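PDB 2EEN: CYTH domain-containing protein from Pyrococcus horikoshii, which is of unknown function but belongs to the CYTH family, whose members typically act on triphosphate-containing substrates with the help of divalent metal ions. Local coordinates for residues E20-M25 / V120-D125; E47-R52 / E94-L99; Y114-G119 / E154-E159; T138-K143 / P147-K152. One frame throughout, in Å; residues are numbered along the deposited sequence.

Interaction 1: residues E20-M25 / V120-D125; sequences ETFEFM and VTITLD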
# COMPACT_ATOMS: atom_id res chain seq x y z
N GLU A 20 -11.65 -21.21 -29.50
CA GLU A 20 -11.27 -22.13 -30.57
C GLU A 20 -9.99 -21.70 -31.29
O GLU A 20 -9.59 -22.33 -32.27
CB GLU A 20 -12.42 -22.26 -31.58
CG GLU A 20 -13.70 -22.86 -31.01
CD GLU A 20 -13.60 -24.37 -30.81
OE1 GLU A 20 -12.61 -24.83 -30.21
OE2 GLU A 20 -14.52 -25.09 -31.27
N THR A 21 -9.35 -20.64 -30.82
CA THR A 21 -8.14 -20.16 -31.47
C THR A 21 -6.93 -20.17 -30.54
O THR A 21 -5.80 -20.38 -30.99
CB THR A 21 -8.30 -18.71 -31.97
OG1 THR A 21 -9.38 -18.65 -32.91
CG2 THR A 21 -7.02 -18.23 -32.63
N PHE A 22 -7.17 -19.95 -29.26
CA PHE A 22 -6.08 -19.88 -28.31
C PHE A 22 -6.17 -20.81 -27.12
O PHE A 22 -7.24 -21.24 -26.71
CB PHE A 22 -5.96 -18.44 -27.79
CG PHE A 22 -5.76 -17.43 -28.87
CD1 PHE A 22 -4.58 -17.38 -29.60
CD2 PHE A 22 -6.76 -16.50 -29.16
CE1 PHE A 22 -4.39 -16.43 -30.60
CE2 PHE A 22 -6.58 -15.55 -30.16
CZ PHE A 22 -5.39 -15.52 -30.88
N GLU A 23 -4.99 -21.08 -26.58
CA GLU A 23 -4.81 -21.93 -25.42
C GLU A 23 -5.46 -21.25 -24.22
O GLU A 23 -5.15 -20.09 -23.91
CB GLU A 23 -3.31 -22.09 -25.17
CG GLU A 23 -2.94 -22.97 -24.00
CD GLU A 23 -2.70 -24.40 -24.42
OE1 GLU A 23 -3.11 -24.77 -25.55
OE2 GLU A 23 -2.11 -25.15 -23.63
N PHE A 24 -6.35 -21.97 -23.54
CA PHE A 24 -7.02 -21.44 -22.36
C PHE A 24 -6.02 -21.55 -21.21
O PHE A 24 -5.37 -22.58 -21.04
CB PHE A 24 -8.27 -22.27 -22.04
CG PHE A 24 -8.91 -21.92 -20.71
CD1 PHE A 24 -9.43 -20.65 -20.48
CD2 PHE A 24 -9.00 -22.88 -19.71
CE1 PHE A 24 -10.03 -20.34 -19.26
CE2 PHE A 24 -9.60 -22.57 -18.48
CZ PHE A 24 -10.11 -21.30 -18.26
N MET A 25 -5.90 -20.48 -20.45
CA MET A 25 -4.99 -20.47 -19.31
C MET A 25 -5.81 -20.72 -18.06
O MET A 25 -5.69 -21.78 -17.44
CB MET A 25 -4.27 -19.13 -19.26
CG MET A 25 -3.46 -18.87 -20.51
SD MET A 25 -2.66 -17.26 -20.55
CE MET A 25 -1.38 -17.50 -19.32
N VAL A 120 1.93 -12.19 -24.71
CA VAL A 120 0.68 -11.59 -25.15
C VAL A 120 -0.49 -12.44 -24.67
O VAL A 120 -0.56 -13.64 -24.96
CB VAL A 120 0.60 -11.45 -26.67
CG1 VAL A 120 -0.69 -10.74 -27.06
CG2 VAL A 120 1.81 -10.67 -27.19
N THR A 121 -1.40 -11.80 -23.94
CA THR A 121 -2.56 -12.50 -23.40
C THR A 121 -3.87 -11.80 -23.74
O THR A 121 -3.93 -10.58 -23.81
CB THR A 121 -2.45 -12.59 -21.86
OG1 THR A 121 -1.20 -13.20 -21.51
CG2 THR A 121 -3.59 -13.41 -21.28
N ILE A 122 -4.90 -12.60 -23.95
CA ILE A 122 -6.23 -12.08 -24.25
C ILE A 122 -7.16 -12.48 -23.12
O ILE A 122 -7.06 -13.58 -22.59
CB ILE A 122 -6.78 -12.68 -25.56
CG1 ILE A 122 -6.35 -11.80 -26.74
CG2 ILE A 122 -8.31 -12.79 -25.51
CD1 ILE A 122 -6.68 -12.41 -28.07
N THR A 123 -8.07 -11.59 -22.74
CA THR A 123 -9.01 -11.95 -21.70
C THR A 123 -10.43 -11.72 -22.17
O THR A 123 -10.72 -10.74 -22.86
CB THR A 123 -8.77 -11.14 -20.41
OG1 THR A 123 -8.93 -9.74 -20.67
CG2 THR A 123 -7.37 -11.40 -19.90
N LEU A 124 -11.30 -12.66 -21.84
CA LEU A 124 -12.71 -12.53 -22.20
C LEU A 124 -13.35 -12.09 -20.90
O LEU A 124 -13.35 -12.84 -19.92
CB LEU A 124 -13.28 -13.88 -22.65
CG LEU A 124 -12.55 -14.55 -23.80
CD1 LEU A 124 -13.35 -15.78 -24.22
CD2 LEU A 124 -12.39 -13.58 -24.97
N ASP A 125 -13.87 -10.87 -20.89
CA ASP A 125 -14.47 -10.31 -19.68
C ASP A 125 -15.98 -10.22 -19.72
O ASP A 125 -16.56 -9.76 -20.69
CB ASP A 125 -13.94 -8.90 -19.43
CG ASP A 125 -12.44 -8.85 -19.22
OD1 ASP A 125 -11.81 -9.91 -19.02
OD2 ASP A 125 -11.90 -7.73 -19.25
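Phe22 and Met25 each reach a residue of strand 120-127, and both contacts are van der Waals; no hydrogen bond crosses between 20-25 and 120-125. The purely apolar one joins Phe22 CE2 to Ile122 CD1 at 3.8 Å, the aromatic side chain lying roughly at right angles to the isoleucine, whose methyl meets the ring obliquely. Thr21 helps to frame that ring: its own CG2 sits 3.5 Å above the plane of the Phe22 ring, over the centre. The second contact involves sulfur. Met25 SD lies 4.0 Å from Thr121 CG2; the extended chi2 (176°) carries SD out to the threonine, and the bend at chi3 governs only where CE goes. Because Thr121 and Ile122 are consecutive in an extended strand, they point to opposite faces of the sheet, and the two contacts lie on different faces. Farther along the strand Asp125 is salt-bridged to Arg111. Strand 102-117 runs between the two segments, hydrogen-bonded to both through Tyr114 and Tyr115, while helix 146-160 packs on Phe22 and Ile122 through Leu160.

Interaction 2: residues E47-R52 / E94-L99; sequences EALRIR and ELLDRL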
# COMPACT_ATOMS: atom_id res chain seq x y z
N GLU A 47 -6.22 9.34 -13.06
CA GLU A 47 -5.50 8.39 -12.22
C GLU A 47 -6.52 7.42 -11.63
O GLU A 47 -7.72 7.65 -11.71
CB GLU A 47 -4.81 9.12 -11.09
CG GLU A 47 -3.69 10.01 -11.52
CD GLU A 47 -3.20 10.85 -10.37
OE1 GLU A 47 -3.83 11.88 -10.07
OE2 GLU A 47 -2.21 10.45 -9.73
N ALA A 48 -6.03 6.34 -11.04
CA ALA A 48 -6.91 5.37 -10.41
C ALA A 48 -6.18 4.63 -9.31
O ALA A 48 -4.96 4.46 -9.36
CB ALA A 48 -7.44 4.37 -11.45
N LEU A 49 -6.93 4.22 -8.30
CA LEU A 49 -6.36 3.45 -7.20
C LEU A 49 -7.41 2.39 -6.95
O LEU A 49 -8.59 2.69 -6.75
CB LEU A 49 -6.16 4.30 -5.95
CG LEU A 49 -5.52 3.49 -4.82
CD1 LEU A 49 -4.09 3.07 -5.21
CD2 LEU A 49 -5.50 4.33 -3.56
N ARG A 50 -6.99 1.14 -6.96
CA ARG A 50 -7.94 0.05 -6.80
C ARG A 50 -7.43 -1.12 -5.99
O ARG A 50 -6.23 -1.38 -5.92
CB ARG A 50 -8.32 -0.43 -8.21
CG ARG A 50 -8.73 -1.88 -8.37
CD ARG A 50 -8.65 -2.30 -9.84
NE ARG A 50 -7.36 -2.90 -10.19
CZ ARG A 50 -6.87 -2.96 -11.43
NH1 ARG A 50 -7.55 -2.44 -12.44
NH2 ARG A 50 -5.71 -3.56 -11.66
N ILE A 51 -8.36 -1.79 -5.31
CA ILE A 51 -8.00 -3.01 -4.61
C ILE A 51 -8.78 -4.06 -5.38
O ILE A 51 -10.00 -3.96 -5.52
CB ILE A 51 -8.43 -3.02 -3.15
CG1 ILE A 51 -7.44 -2.19 -2.33
CG2 ILE A 51 -8.43 -4.46 -2.63
CD1 ILE A 51 -7.80 -2.03 -0.88
N ARG A 52 -8.06 -5.05 -5.88
CA ARG A 52 -8.67 -6.13 -6.64
C ARG A 52 -8.58 -7.45 -5.92
O ARG A 52 -7.52 -7.82 -5.41
CB ARG A 52 -7.98 -6.30 -7.99
CG ARG A 52 -8.23 -7.66 -8.62
CD ARG A 52 -7.72 -7.69 -10.04
NE ARG A 52 -8.43 -6.72 -10.86
CZ ARG A 52 -8.10 -6.39 -12.11
NH1 ARG A 52 -7.05 -6.96 -12.69
NH2 ARG A 52 -8.83 -5.50 -12.76
N GLU A 94 -9.13 -0.62 5.60
CA GLU A 94 -9.22 0.33 6.71
C GLU A 94 -8.22 1.47 6.54
O GLU A 94 -8.54 2.63 6.80
CB GLU A 94 -8.99 -0.41 8.03
CG GLU A 94 -9.22 0.43 9.27
CD GLU A 94 -9.07 -0.38 10.55
OE1 GLU A 94 -8.06 -1.10 10.69
OE2 GLU A 94 -9.96 -0.29 11.41
N LEU A 95 -7.01 1.14 6.11
CA LEU A 95 -5.97 2.14 5.92
C LEU A 95 -6.40 3.18 4.89
O LEU A 95 -6.30 4.39 5.12
CB LEU A 95 -4.67 1.47 5.46
CG LEU A 95 -3.52 2.43 5.14
CD1 LEU A 95 -3.26 3.34 6.34
CD2 LEU A 95 -2.27 1.64 4.79
N LEU A 96 -6.88 2.71 3.75
CA LEU A 96 -7.33 3.62 2.71
C LEU A 96 -8.45 4.52 3.24
O LEU A 96 -8.43 5.72 3.01
CB LEU A 96 -7.81 2.84 1.49
CG LEU A 96 -6.71 2.16 0.67
CD1 LEU A 96 -7.32 1.48 -0.54
CD2 LEU A 96 -5.69 3.20 0.23
N ASP A 97 -9.39 3.95 3.97
CA ASP A 97 -10.50 4.73 4.51
C ASP A 97 -10.00 5.82 5.45
O ASP A 97 -10.40 6.98 5.35
CB ASP A 97 -11.48 3.81 5.25
CG ASP A 97 -12.79 4.51 5.58
OD1 ASP A 97 -13.46 4.98 4.64
OD2 ASP A 97 -13.14 4.57 6.78
N ARG A 98 -9.11 5.45 6.37
CA ARG A 98 -8.55 6.39 7.33
C ARG A 98 -7.77 7.51 6.64
O ARG A 98 -7.78 8.65 7.10
CB ARG A 98 -7.63 5.67 8.32
CG ARG A 98 -8.37 4.73 9.27
CD ARG A 98 -9.25 5.50 10.23
NE ARG A 98 -9.92 4.62 11.18
CZ ARG A 98 -10.68 5.04 12.20
NH1 ARG A 98 -10.86 6.34 12.40
NH2 ARG A 98 -11.25 4.16 13.01
N LEU A 99 -7.10 7.18 5.54
CA LEU A 99 -6.34 8.19 4.81
C LEU A 99 -7.22 9.08 3.95
O LEU A 99 -6.75 10.03 3.34
CB LEU A 99 -5.27 7.51 3.96
CG LEU A 99 -4.16 6.84 4.78
CD1 LEU A 99 -3.19 6.13 3.86
CD2 LEU A 99 -3.43 7.88 5.61
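Leu96 of helix 89-98 straddles two alternate residues of strand 48-56, Leu49 and Ile51, and accounts for half of the 122 Å² buried here. Each branch of its isobutyl fork has its own partner. CD1 of Leu96 comes to 3.6 Å from Ile51 CD1, the two side chains reaching toward each other tip to tip, whereas CD2 of Leu96 rests 4.0 Å from Leu49 CD2 at a slant. Leu49 owes its reach to CG standing anti to the backbone N (chi1 -178°), and Ile51 carries CD1 forward through an extended chi2. All three are buried, and nothing polar bridges the segments. Arg50, between the two, points away from the helix; on that face its guanidinium lies against that of Arg52, whose NH2 is 3.3 Å above the Arg50 plane, and Tyr34 and Asp32 respectively hold the two groups. Such a basic face is consistent with the charged tunnel interior of CYTH proteins. The helix packs on the apolar face of strand 48-56, with Tyr35 of strand 23-36 and Phe101 against Leu96, Leu64 of strand 59-70 touching Leu49 and Ile51, and the second subunit packing on Leu95 of the helix and on Leu99.

Interaction 3: residues Y114-G119 / E154-E159; sequences YYVEKG and EKILRE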
# COMPACT_ATOMS: atom_id res chain seq x y z
N TYR A 114 -6.46 -16.20 -22.01
CA TYR A 114 -5.98 -17.03 -23.10
C TYR A 114 -4.59 -16.63 -23.54
O TYR A 114 -4.26 -15.45 -23.62
CB TYR A 114 -6.93 -16.94 -24.30
CG TYR A 114 -8.26 -17.58 -24.02
CD1 TYR A 114 -9.24 -16.90 -23.29
CD2 TYR A 114 -8.51 -18.90 -24.39
CE1 TYR A 114 -10.42 -17.52 -22.93
CE2 TYR A 114 -9.69 -19.53 -24.03
CZ TYR A 114 -10.64 -18.84 -23.29
OH TYR A 114 -11.80 -19.47 -22.90
N TYR A 115 -3.76 -17.63 -23.83
CA TYR A 115 -2.40 -17.40 -24.30
C TYR A 115 -2.44 -17.14 -25.81
O TYR A 115 -2.93 -17.96 -26.56
CB TYR A 115 -1.55 -18.64 -24.03
CG TYR A 115 -0.14 -18.54 -24.56
CD1 TYR A 115 0.89 -17.99 -23.80
CD2 TYR A 115 0.18 -19.01 -25.84
CE1 TYR A 115 2.19 -17.91 -24.29
CE2 TYR A 115 1.48 -18.93 -26.34
CZ TYR A 115 2.47 -18.38 -25.56
OH TYR A 115 3.76 -18.31 -26.05
N VAL A 116 -1.93 -15.99 -26.24
CA VAL A 116 -1.90 -15.66 -27.67
C VAL A 116 -0.53 -15.98 -28.24
O VAL A 116 -0.40 -16.76 -29.19
CB VAL A 116 -2.22 -14.18 -27.90
CG1 VAL A 116 -2.06 -13.82 -29.38
CG2 VAL A 116 -3.64 -13.90 -27.45
N GLU A 117 0.49 -15.36 -27.66
CA GLU A 117 1.86 -15.60 -28.05
C GLU A 117 2.73 -15.22 -26.88
O GLU A 117 2.22 -14.81 -25.84
CB GLU A 117 2.24 -14.83 -29.32
CG GLU A 117 1.87 -13.37 -29.34
CD GLU A 117 2.11 -12.76 -30.71
OE1 GLU A 117 1.36 -13.09 -31.65
OE2 GLU A 117 3.06 -11.96 -30.84
N LYS A 118 4.04 -15.36 -27.02
CA LYS A 118 4.89 -15.05 -25.89
C LYS A 118 4.67 -13.63 -25.39
O LYS A 118 4.84 -12.67 -26.14
CB LYS A 118 6.36 -15.26 -26.25
CG LYS A 118 7.28 -15.08 -25.06
CD LYS A 118 8.71 -15.41 -25.40
CE LYS A 118 9.61 -15.24 -24.20
NZ LYS A 118 9.70 -13.81 -23.80
N GLY A 119 4.28 -13.52 -24.13
CA GLY A 119 4.07 -12.21 -23.54
C GLY A 119 2.80 -11.51 -23.97
O GLY A 119 2.61 -10.34 -23.63
N GLU A 154 -3.92 -4.53 -31.77
CA GLU A 154 -5.17 -4.14 -32.41
C GLU A 154 -5.44 -5.11 -33.55
O GLU A 154 -6.57 -5.52 -33.76
CB GLU A 154 -5.09 -2.72 -32.95
CG GLU A 154 -6.44 -2.17 -33.35
CD GLU A 154 -6.37 -0.79 -33.99
OE1 GLU A 154 -5.65 0.08 -33.45
OE2 GLU A 154 -7.04 -0.58 -35.02
N LYS A 155 -4.39 -5.49 -34.27
CA LYS A 155 -4.54 -6.42 -35.39
C LYS A 155 -5.07 -7.77 -34.91
O LYS A 155 -5.96 -8.35 -35.51
CB LYS A 155 -3.21 -6.62 -36.12
CG LYS A 155 -3.30 -7.62 -37.27
CD LYS A 155 -2.03 -7.61 -38.12
CE LYS A 155 -2.25 -8.36 -39.42
NZ LYS A 155 -1.07 -8.29 -40.32
N ILE A 156 -4.51 -8.27 -33.81
CA ILE A 156 -4.95 -9.55 -33.26
C ILE A 156 -6.43 -9.52 -32.91
O ILE A 156 -7.18 -10.44 -33.24
CB ILE A 156 -4.13 -9.92 -32.01
CG1 ILE A 156 -2.68 -10.22 -32.42
CG2 ILE A 156 -4.73 -11.13 -31.32
CD1 ILE A 156 -1.73 -10.34 -31.25
N LEU A 157 -6.87 -8.46 -32.24
CA LEU A 157 -8.28 -8.35 -31.88
C LEU A 157 -9.20 -8.20 -33.09
O LEU A 157 -10.27 -8.81 -33.14
CB LEU A 157 -8.50 -7.18 -30.92
CG LEU A 157 -7.94 -7.44 -29.52
CD1 LEU A 157 -8.34 -6.30 -28.59
CD2 LEU A 157 -8.48 -8.77 -29.00
N ARG A 158 -8.79 -7.40 -34.06
CA ARG A 158 -9.62 -7.21 -35.24
C ARG A 158 -9.73 -8.52 -36.02
O ARG A 158 -10.77 -8.81 -36.62
CB ARG A 158 -9.06 -6.09 -36.12
CG ARG A 158 -9.38 -4.71 -35.57
CD ARG A 158 -9.03 -3.59 -36.53
NE ARG A 158 -9.64 -2.34 -36.09
CZ ARG A 158 -10.95 -2.08 -36.16
NH1 ARG A 158 -11.78 -2.98 -36.66
NH2 ARG A 158 -11.42 -0.93 -35.70
N GLU A 159 -8.67 -9.33 -35.99
CA GLU A 159 -8.70 -10.60 -36.68
C GLU A 159 -9.65 -11.58 -36.00
O GLU A 159 -10.03 -12.60 -36.58
CB GLU A 159 -7.29 -11.20 -36.75
CG GLU A 159 -6.36 -10.44 -37.68
CD GLU A 159 -6.60 -10.67 -39.18
OE1 GLU A 159 -7.48 -11.47 -39.57
OE2 GLU A 159 -5.86 -10.05 -39.96
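Ile156 swings CG1 anti to its carbonyl carbon (chi1 -68°) and keeps chi2 extended, which sends CD1 out from helix 146-160 toward the strand; Val116 answers with CG1 anti to the backbone N (chi1 174°). The two methyl groups meet tip to tip, Val116 CG1 at 4.0 Å from Ile156 CD1. Glu117 uses a less common first torsion, 49°, placing CG between the backbone N and the carbonyl carbon, and from there the extended chain passes Ile156 at a slant. Its OE1 lies 4.2 Å from Ile156 CD1, a loose van der Waals approach. The working polar end of Glu117 is OE2, which forms a salt bridge with Lys152 one helical turn before Ile156, so the isoleucine methyl sits beside a paired carboxylate. That Val116 and Glu117, neighbours in sequence, can both point at the helix follows from a classic beta bulge: the two residues face Val120 together at the end of strand 102-117. Just beyond it Lys118 and Gly119 form the corners of a type II turn, with Gly119 at a positive phi, and close the hairpin into strand 120-127. This hairpin belongs to the large antiparallel sheet of the CYTH fold, and helix 146-160 lies across one of its faces. Ile156 also packs on Ile122 and Ile136 of the next two strands, while Val116 touches Phe22.

Interaction 4: residues T138-K143 / P147-K152; sequences TLVKEK and PEAVEK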
# COMPACT_ATOMS: atom_id res chain seq x y z
N THR A 138 0.28 -6.78 -23.55
CA THR A 138 1.65 -7.23 -23.72
C THR A 138 2.54 -6.16 -23.12
O THR A 138 2.17 -4.99 -23.08
CB THR A 138 2.02 -7.42 -25.20
OG1 THR A 138 3.31 -8.04 -25.29
CG2 THR A 138 2.06 -6.07 -25.92
N LEU A 139 3.71 -6.57 -22.64
CA LEU A 139 4.65 -5.63 -22.03
C LEU A 139 5.69 -5.14 -23.02
O LEU A 139 6.10 -5.87 -23.92
CB LEU A 139 5.35 -6.28 -20.83
CG LEU A 139 4.45 -6.75 -19.69
CD1 LEU A 139 5.29 -7.38 -18.59
CD2 LEU A 139 3.67 -5.56 -19.14
N VAL A 140 6.09 -3.88 -22.84
CA VAL A 140 7.11 -3.26 -23.69
C VAL A 140 8.02 -2.49 -22.74
O VAL A 140 7.59 -2.02 -21.70
CB VAL A 140 6.49 -2.27 -24.70
CG1 VAL A 140 5.55 -3.01 -25.64
CG2 VAL A 140 5.75 -1.17 -23.98
N LYS A 141 9.29 -2.36 -23.11
CA LYS A 141 10.23 -1.67 -22.24
C LYS A 141 10.15 -0.15 -22.33
O LYS A 141 10.05 0.53 -21.32
CB LYS A 141 11.66 -2.13 -22.54
CG LYS A 141 12.69 -1.59 -21.56
CD LYS A 141 14.06 -2.20 -21.82
CE LYS A 141 15.07 -1.71 -20.79
NZ LYS A 141 16.41 -2.33 -21.00
N GLU A 142 10.19 0.38 -23.55
CA GLU A 142 10.15 1.82 -23.75
C GLU A 142 8.81 2.38 -24.22
O GLU A 142 8.04 1.70 -24.89
CB GLU A 142 11.24 2.24 -24.73
CG GLU A 142 12.65 1.96 -24.24
CD GLU A 142 12.91 2.54 -22.87
OE1 GLU A 142 12.36 3.62 -22.57
OE2 GLU A 142 13.67 1.93 -22.09
N LYS A 143 8.56 3.63 -23.85
CA LYS A 143 7.33 4.31 -24.22
C LYS A 143 7.18 4.37 -25.74
O LYS A 143 6.08 4.26 -26.26
CB LYS A 143 7.33 5.72 -23.63
CG LYS A 143 6.09 6.53 -23.95
CD LYS A 143 6.14 7.92 -23.31
CE LYS A 143 6.25 7.84 -21.79
NZ LYS A 143 6.19 9.18 -21.15
N PRO A 147 3.51 2.36 -29.53
CA PRO A 147 2.79 2.42 -30.81
C PRO A 147 2.83 1.12 -31.60
O PRO A 147 1.79 0.65 -32.07
CB PRO A 147 3.48 3.58 -31.53
CG PRO A 147 3.80 4.51 -30.39
CD PRO A 147 4.37 3.55 -29.36
N GLU A 148 4.01 0.53 -31.75
CA GLU A 148 4.15 -0.73 -32.48
C GLU A 148 3.33 -1.84 -31.84
O GLU A 148 2.63 -2.59 -32.52
CB GLU A 148 5.62 -1.17 -32.53
CG GLU A 148 6.56 -0.23 -33.26
CD GLU A 148 8.01 -0.65 -33.14
OE1 GLU A 148 8.36 -1.74 -33.64
OE2 GLU A 148 8.81 0.10 -32.54
N ALA A 149 3.44 -1.95 -30.52
CA ALA A 149 2.71 -2.98 -29.77
C ALA A 149 1.21 -2.80 -29.92
O ALA A 149 0.48 -3.77 -30.08
CB ALA A 149 3.10 -2.93 -28.30
N VAL A 150 0.75 -1.55 -29.87
CA VAL A 150 -0.67 -1.28 -30.00
C VAL A 150 -1.15 -1.76 -31.36
O VAL A 150 -2.19 -2.40 -31.47
CB VAL A 150 -0.97 0.23 -29.85
CG1 VAL A 150 -2.41 0.52 -30.26
CG2 VAL A 150 -0.74 0.66 -28.41
N GLU A 151 -0.38 -1.47 -32.41
CA GLU A 151 -0.75 -1.89 -33.75
C GLU A 151 -0.83 -3.41 -33.82
O GLU A 151 -1.76 -3.97 -34.41
CB GLU A 151 0.28 -1.38 -34.76
CG GLU A 151 0.47 0.13 -34.73
CD GLU A 151 1.43 0.63 -35.79
OE1 GLU A 151 2.53 0.05 -35.93
OE2 GLU A 151 1.08 1.61 -36.49
N LYS A 152 0.13 -4.08 -33.20
CA LYS A 152 0.17 -5.53 -33.19
C LYS A 152 -1.05 -6.11 -32.47
O LYS A 152 -1.71 -7.03 -32.97
CB LYS A 152 1.44 -6.00 -32.50
CG LYS A 152 1.54 -7.49 -32.33
CD LYS A 152 2.74 -7.83 -31.47
CE LYS A 152 2.88 -9.32 -31.31
NZ LYS A 152 3.22 -9.97 -32.61
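Ala149 points its methyl group at the end of strand 131-139, where Thr138, in the strand, and Val140, just past its end, both turn toward it. The setting is a strand-loop-helix unit of the CYTH fold: the chain leaves the sheet after Leu139, rounds a short loop and returns as helix 146-160, which packs on the strand it has just left. Val140 makes the tighter contact, its CG1 standing 3.6 Å from Ala149 CB, while Thr138 offers CG2 to Ala149 CB from farther back along the strand at 4.1 Å. Leu139, between them, faces away from the helix. The small methyl lets the backbones come close, with 7.5 Å between Thr138 CA and Ala149 CA. Threonine is divided between two tasks. Its OG1 is anti to the backbone N (chi1 -172°) and is hydrogen-bonded to Gly119 O on the neighbouring hairpin, which leaves CG2 as the branch that meets the alanine. Val4 of edge strand 3-9 touches both Val140 and Ala149, extending the apolar patch beyond the two segments, and Ile146 and Leu153 of the same helix pack on Val140 and Thr138. The loop end is different in kind: Lys143 turns its side chain away, and its backbone does the touching. Proline suits the first turn of a helix, where its missing N-H costs no helical hydrogen bond. Pro147 O accepts from Glu151 N at 3.1 Å, and the ring carbon Pro147 CD rests 3.6 Å from Lys143 O.

In the fold
From the N terminus, the chain enters interaction 1 at 20-25 and closes it only at 120-125, a long loop that encloses interaction 2 entirely: 47-52 meets 94-99 some 30 Å away, between centres, and on the opposite side of the chain's centre. Interaction 3 opens at 114-119, before interaction 1 has closed, so these two cross; strand 102-117, which carries interaction 3, is the sheet neighbour of both 23-36 and 120-127. Interaction 4 is nested inside the loop that interaction 3 closes at 154-159, and both use helix 146-160. One antiparallel sheet thus carries all four contacts: helix 89-98 packs on strand 48-56, and helix 146-160 on strands 102-117, 120-127 and 131-139.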